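Local coordinates for cation efflux system protein CusF (Escherichia coli, PDB 3E6Z), which binds one copper ion per polypeptide and serves as a periplasmic metallochaperone in the Cus efflux system, which confers resistance to copper and silver, at residues Asn63-Gly68 and Leu72-Lys77; Ile26-Ile31 and Pro37-Arg42. The protein carries 1 engineered substitution. All blocks are in the same frame, centred on the assembly; numbering follows the deposited sequence. Where two conformers were deposited one is given.

Interaction 1. Residues Asn63-Gly68 and Leu72-Lys77; sequences NFVQQG and LLQDIK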
loop_
_atom_site.group_PDB
_atom_site.type_symbol
_atom_site.label_atom_id
_atom_site.label_comp_id
_atom_site.label_asym_id
_atom_site.label_seq_id
_atom_site.Cartn_x
_atom_site.Cartn_y
_atom_site.Cartn_z
ATOM N N ASN A 63 4.715 -0.846 -1.913
ATOM C CA ASN A 63 5.653 -0.134 -0.994
ATOM C C ASN A 63 5.027 1.245 -0.790
ATOM O O ASN A 63 4.486 1.839 -1.713
ATOM C CB ASN A 63 7.048 0.056 -1.612
ATOM C CG ASN A 63 7.746 -1.275 -1.665
ATOM O OD1 ASN A 63 8.234 -1.763 -0.643
ATOM N ND2 ASN A 63 7.593 -1.997 -2.791
ATOM N N PHE A 64 5.093 1.758 0.461
ATOM C CA PHE A 64 4.474 3.080 0.717
ATOM C C PHE A 64 5.294 3.777 1.803
ATOM O O PHE A 64 6.110 3.231 2.513
ATOM C CB PHE A 64 2.981 2.864 1.179
ATOM C CG PHE A 64 2.829 2.100 2.484
ATOM C CD1 PHE A 64 2.825 0.678 2.462
ATOM C CD2 PHE A 64 2.705 2.720 3.722
ATOM C CE1 PHE A 64 2.609 -0.054 3.616
ATOM C CE2 PHE A 64 2.526 1.962 4.862
ATOM C CZ PHE A 64 2.467 0.602 4.790
ATOM N N VAL A 65 5.013 5.105 1.839
ATOM C CA VAL A 65 5.624 5.972 2.848
ATOM C C VAL A 65 4.492 6.651 3.637
ATOM O O VAL A 65 3.483 7.093 3.077
ATOM C CB VAL A 65 6.598 7.018 2.226
ATOM C CG1 VAL A 65 7.709 6.245 1.554
ATOM C CG2 VAL A 65 6.025 7.792 1.396
ATOM N N GLN A 66 4.694 6.733 4.936
ATOM C CA GLN A 66 3.633 7.427 5.771
ATOM C C GLN A 66 3.943 8.898 5.802
ATOM O O GLN A 66 5.131 9.341 5.960
ATOM C CB GLN A 66 3.630 6.855 7.200
ATOM C CG GLN A 66 2.362 7.145 7.953
ATOM C CD GLN A 66 1.136 6.446 7.327
ATOM O OE1 GLN A 66 1.223 5.391 6.655
ATOM N NE2 GLN A 66 -0.051 7.022 7.649
ATOM N N GLN A 67 2.893 9.684 5.584
ATOM C CA GLN A 67 2.976 11.175 5.639
ATOM C C GLN A 67 1.766 11.617 6.478
ATOM O O GLN A 67 0.667 11.800 5.948
ATOM C CB GLN A 67 2.991 11.768 4.258
ATOM C CG GLN A 67 3.169 13.275 4.313
ATOM C CD GLN A 67 3.157 13.863 2.974
ATOM O OE1 GLN A 67 4.177 13.949 2.265
ATOM N NE2 GLN A 67 2.003 14.279 2.553
ATOM N N GLY A 68 1.966 11.708 7.770
ATOM C CA GLY A 68 0.824 12.006 8.655
ATOM C C GLY A 68 -0.202 10.860 8.546
ATOM O O GLY A 68 0.082 9.687 8.772
ATOM N N LEU A 72 1.322 7.013 1.312
ATOM C CA LEU A 72 1.538 7.341 -0.092
ATOM C C LEU A 72 2.239 6.176 -0.801
ATOM O O LEU A 72 3.286 5.708 -0.379
ATOM C CB LEU A 72 2.499 8.545 -0.187
ATOM C CG LEU A 72 2.000 9.791 0.581
ATOM C CD1 LEU A 72 3.066 10.927 0.312
ATOM C CD2 LEU A 72 0.593 10.256 0.069
ATOM N N LEU A 73 1.597 5.693 -1.900
ATOM C CA LEU A 73 2.232 4.542 -2.607
ATOM C C LEU A 73 3.426 4.930 -3.369
ATOM O O LEU A 73 3.427 5.867 -4.205
ATOM C CB LEU A 73 1.175 3.946 -3.552
ATOM C CG LEU A 73 0.040 3.206 -2.870
ATOM C CD1 LEU A 73 -1.127 3.017 -3.842
ATOM C CD2 LEU A 73 0.521 1.896 -2.272
ATOM N N GLN A 74 4.531 4.206 -3.169
ATOM C CA GLN A 74 5.678 4.259 -4.036
ATOM C C GLN A 74 5.419 3.440 -5.318
ATOM O O GLN A 74 5.786 3.890 -6.411
ATOM C CB GLN A 74 6.922 3.670 -3.332
ATOM C CG GLN A 74 7.343 4.366 -1.994
ATOM C CD GLN A 74 7.987 5.738 -2.274
ATOM O OE1 GLN A 74 7.259 6.717 -2.485
ATOM N NE2 GLN A 74 9.306 5.757 -2.306
ATOM N N ASP A 75 4.830 2.245 -5.139
ATOM C CA ASP A 75 4.653 1.329 -6.291
ATOM C C ASP A 75 3.662 0.267 -5.832
ATOM O O ASP A 75 3.449 0.051 -4.638
ATOM C CB ASP A 75 5.990 0.744 -6.734
ATOM C CG ASP A 75 6.763 0.104 -5.572
ATOM O OD1 ASP A 75 6.278 -0.885 -4.988
ATOM O OD2 ASP A 75 7.747 0.747 -5.115
ATOM N N ILE A 76 3.071 -0.412 -6.822
ATOM C CA ILE A 76 2.159 -1.523 -6.538
ATOM C C ILE A 76 2.150 -2.315 -7.803
ATOM O O ILE A 76 2.102 -1.843 -8.897
ATOM C CB ILE A 76 0.726 -0.973 -6.143
ATOM C CG1 ILE A 76 -0.203 -2.179 -5.828
ATOM C CG2 ILE A 76 0.114 -0.049 -7.191
ATOM C CD1 ILE A 76 -1.389 -1.758 -5.069
ATOM N N LYS A 77 2.130 -3.660 -7.611
ATOM C CA LYS A 77 2.099 -4.598 -8.687
ATOM C C LYS A 77 1.390 -5.808 -8.213
ATOM O O LYS A 77 1.417 -6.130 -7.066
ATOM C CB LYS A 77 3.463 -5.063 -9.177
ATOM C CG LYS A 77 4.274 -5.806 -8.260
ATOM C CD LYS A 77 5.485 -6.376 -9.073
ATOM C CE LYS A 77 6.013 -7.776 -8.625
ATOM N NZ LYS A 77 5.215 -8.943 -8.164
#
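Asn-63 and Asp-75 meet through their side chains as well as their backbones, and this polar pair sits where a bulge interrupts an antiparallel ladder that runs on toward Ala-61 and Lys-77. The amide ND2 of Asn-63 gives a nearly straight hydrogen bond to OD1 of Asp-75 (2.8 Å, 173° at the hydrogen). The acceptor lies in the amide plane and uses its syn lone pair, although amide and carboxylate planes are turned 63° apart. Asp-75 reaches this position because its CG sits between the backbone N and the carbonyl carbon (chi1 52°), which swings the carboxylate back over Asn-63. The other end of the amide, OD1, is bonded to the hydroxyl of Ser-9.

Here one residue stands opposite two: a classic beta bulge sets Asn-63 against Gln-74 and Asp-75, and Asn-63 O takes a bond from Gln-74 N at 2.8 Å and a weak one from Asp-75 N at 3.5 Å. Beyond the bulge the register is regular, with Val-65 and Leu-72 a hydrogen-bonded pair. On their face of the sheet, CG2 of Val-65 rests 3.9 Å from CB of Leu-72, while CG1 lies against the bent chain of Gln-74, the two side chains crossing at about a right angle. Farther along, the extended Gln-67 passes over CD1 of Leu-72. Phe-64 and Leu-73 turn to the opposite, buried face, where the Phe-64 ring meets Phe-43 edge-to-face.

The amide of Asn-63 is thus gripped at both ends, which should fix its rotation, and its ND2 donor would be expected to favour a charged Asp-75 carboxylate.

Interaction 2. Residues Ile26-Ile31 and Pro37-Arg42; sequences IHHDPI and PEMTMR. With CU (copper (II) ion), chain B; ACT (acetate ion), chain C.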
loop_
_atom_site.group_PDB
_atom_site.type_symbol
_atom_site.label_atom_id
_atom_site.label_comp_id
_atom_site.label_asym_id
_atom_site.label_seq_id
_atom_site.Cartn_x
_atom_site.Cartn_y
_atom_site.Cartn_z
ATOM N N ILE A 26 -6.758 -1.500 0.486
ATOM C CA ILE A 26 -6.041 -2.782 0.485
ATOM C C ILE A 26 -6.165 -3.421 1.813
ATOM O O ILE A 26 -5.936 -2.782 2.873
ATOM C CB ILE A 26 -4.522 -2.602 0.134
ATOM C CG1 ILE A 26 -4.400 -1.890 -1.200
ATOM C CG2 ILE A 26 -3.775 -3.988 0.168
ATOM C CD1 ILE A 26 -2.891 -1.564 -1.595
ATOM N N HIS A 27 -6.495 -4.769 1.806
ATOM C CA HIS A 27 -6.431 -5.510 3.049
ATOM C C HIS A 27 -5.058 -6.210 3.061
ATOM O O HIS A 27 -4.756 -7.128 2.273
ATOM C CB HIS A 27 -7.578 -6.538 3.093
ATOM C CG HIS A 27 -7.607 -7.241 4.411
ATOM N ND1 HIS A 27 -7.890 -6.548 5.548
ATOM C CD2 HIS A 27 -7.331 -8.546 4.754
ATOM C CE1 HIS A 27 -7.800 -7.409 6.559
ATOM N NE2 HIS A 27 -7.453 -8.612 6.112
ATOM N N HIS A 28 -4.126 -5.617 3.861
ATOM C CA HIS A 28 -2.744 -6.063 3.854
ATOM C C HIS A 28 -2.493 -7.241 4.837
ATOM O O HIS A 28 -3.185 -7.341 5.861
ATOM C CB HIS A 28 -1.761 -4.877 4.081
ATOM C CG HIS A 28 -1.764 -4.289 5.480
ATOM N ND1 HIS A 28 -1.317 -4.953 6.581
ATOM C CD2 HIS A 28 -2.022 -3.022 5.934
ATOM C CE1 HIS A 28 -1.315 -4.134 7.659
ATOM N NE2 HIS A 28 -1.749 -2.920 7.302
ATOM N N ASP A 29 -1.579 -8.081 4.400
ATOM C CA ASP A 29 -1.047 -9.182 5.236
ATOM C C ASP A 29 -0.277 -8.580 6.374
ATOM O O ASP A 29 0.058 -7.373 6.363
ATOM C CB ASP A 29 -0.182 -10.062 4.364
ATOM C CG ASP A 29 -0.970 -10.581 3.174
ATOM O OD1 ASP A 29 -2.170 -11.078 3.413
ATOM O OD2 ASP A 29 -0.423 -10.624 2.096
ATOM N N PRO A 30 0.011 -9.364 7.426
ATOM C CA PRO A 30 0.831 -8.781 8.523
ATOM C C PRO A 30 2.120 -8.173 7.962
ATOM O O PRO A 30 2.746 -8.708 7.010
ATOM C CB PRO A 30 1.063 -9.987 9.457
ATOM C CG PRO A 30 -0.086 -10.917 9.151
ATOM C CD PRO A 30 -0.307 -10.771 7.671
ATOM N N ILE A 31 2.510 -7.095 8.631
ATOM C CA ILE A 31 3.778 -6.408 8.198
ATOM C C ILE A 31 4.820 -6.475 9.345
ATOM O O ILE A 31 4.684 -5.722 10.333
ATOM C CB ILE A 31 3.571 -4.944 7.837
ATOM C CG1 ILE A 31 2.423 -4.747 6.802
ATOM C CG2 ILE A 31 4.929 -4.368 7.245
ATOM C CD1 ILE A 31 2.096 -3.366 6.545
ATOM N N PRO A 37 -0.642 -6.288 12.348
ATOM C CA PRO A 37 -1.438 -7.467 11.978
ATOM C C PRO A 37 -2.053 -7.194 10.596
ATOM O O PRO A 37 -1.788 -6.141 9.964
ATOM C CB PRO A 37 -2.530 -7.472 12.995
ATOM C CG PRO A 37 -2.739 -5.951 13.292
ATOM C CD PRO A 37 -1.414 -5.349 13.161
ATOM N N GLU A 38 -2.887 -8.124 10.143
ATOM C CA GLU A 38 -3.679 -7.899 8.961
ATOM C C GLU A 38 -4.556 -6.637 9.182
ATOM O O GLU A 38 -5.120 -6.436 10.261
ATOM C CB GLU A 38 -4.586 -9.060 8.693
ATOM C CG GLU A 38 -3.928 -10.401 8.454
ATOM C CD GLU A 38 -3.714 -11.201 9.709
ATOM O OE1 GLU A 38 -3.773 -10.623 10.858
ATOM O OE2 GLU A 38 -3.468 -12.439 9.555
ATOM N N MET A 39 -4.667 -5.751 8.186
ATOM C CA MET A 39 -5.491 -4.564 8.341
ATOM C C MET A 39 -6.038 -4.112 6.978
ATOM O O MET A 39 -5.299 -4.187 6.015
ATOM C CB MET A 39 -4.690 -3.314 8.855
ATOM C CG MET A 39 -3.979 -3.483 10.154
ATOM S SD MET A 39 -2.862 -2.129 10.512
ATOM C CE MET A 39 -4.033 -0.913 11.000
ATOM N N THR A 40 -7.261 -3.539 6.940
ATOM C CA THR A 40 -7.722 -2.853 5.723
ATOM C C THR A 40 -7.373 -1.387 5.896
ATOM O O THR A 40 -7.776 -0.720 6.883
ATOM C CB THR A 40 -9.270 -3.005 5.539
ATOM O OG1 THR A 40 -9.586 -4.399 5.377
ATOM C CG2 THR A 40 -9.795 -2.168 4.409
ATOM N N MET A 41 -6.649 -0.832 4.911
ATOM C CA MET A 41 -6.175 0.544 4.961
ATOM C C MET A 41 -6.370 1.181 3.590
ATOM O O MET A 41 -6.392 0.485 2.560
ATOM C CB MET A 41 -4.683 0.685 5.393
ATOM C CG MET A 41 -4.354 -0.042 6.672
ATOM S SD MET A 41 -2.707 0.279 7.249
ATOM C CE MET A 41 -2.886 1.814 8.150
ATOM N N ARG A 42 -6.434 2.538 3.591
ATOM C CA ARG A 42 -6.500 3.315 2.369
ATOM C C ARG A 42 -5.117 3.806 1.978
ATOM O O ARG A 42 -4.395 4.446 2.830
ATOM C CB ARG A 42 -7.396 4.554 2.541
ATOM C CG ARG A 42 -8.844 4.193 2.737
ATOM C CD ARG A 42 -9.659 5.338 3.376
ATOM N NE ARG A 42 -9.737 6.600 2.629
ATOM C CZ ARG A 42 -10.563 6.852 1.617
ATOM N NH1 ARG A 42 -10.549 8.035 1.025
ATOM N NH2 ARG A 42 -11.377 5.933 1.105
HETATM CU CU CU B . -1.859 -1.419 8.586
HETATM C C ACT C . -6.547 7.929 3.931
HETATM O O ACT C . -5.951 8.202 2.914
HETATM O OXT ACT C . -7.794 8.221 4.059
HETATM C CH3 ACT C . -5.822 7.239 4.999
#
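His-28, Met-39 and Met-41 meet at the copper (II) ion, one ligand from the first strand of a hairpin and two from the second. The ring gives NE2 at 2.0 Å from the copper; SD of Met-39 and SD of Met-41 each bind it at 2.3 Å. Met-41 brings its sulfur to the edge of the imidazole, in plane, whereas the sulfur of Met-39 approaches obliquely. In the conformers given, CG of each methionine lies anti to its carbonyl carbon and the chain runs on extended through chi2, which carries SD to the metal; the bend at chi3 only turns CE.

The ring itself is held from several directions. ND1 donates to the backbone O of Asp-29 (2.8 Å), with the donor above that carbonyl plane, and so tethers the nitrogen remote from the copper. One ring face takes CD1 of Ile-31, the opposite one the O of Met-39. In this OB-fold barrel the ligands project from one face of antiparallel strands 23-28 and 39-44: His-28 pairs with Met-39 and Ile-26 with Met-41, both hydrogen-bonded pairs.

On the other face His-27 and Thr-40 form the intervening non-hydrogen-bonded pair, joined by a 2.7 Å hydrogen bond between ND1 of His-27 and OG1 of Thr-40; the hydroxyl oxygen comes in at the edge of the imidazole, near its plane. Past the strands, Pro-30 and Glu-38 lie side by side. In the second shell, OD2 of Asp-29 is hydrogen-bonded to OG1 of Thr-11 on strand 8-18, anchoring the residue whose carbonyl holds His-28 ND1.

How the interactions relate
From the N terminus, strand 8-18 comes first and lies between the two hairpins in the sheet. Interaction 2 then closes the first loop, bringing 37-42 back against 26-31 across a short linker. The chain continues through strand 39-44 to strand 59-67, and interaction 1 closes the second loop by folding 72-77 onto 63-68. The two loops neither nest nor cross; they follow in series. Their centres are about 13 Å apart, yet the hairpins touch where CD1 of Ile-76 packs 3.8 Å from CD1 of Ile-26. Phe-62 of strand 59-67 touches both Ile-76 and His-28, and backbone bonding between Leu-73 and Thr-44 brings the two outermost strands, 39-44 and 70-78, together and so closes the barrel.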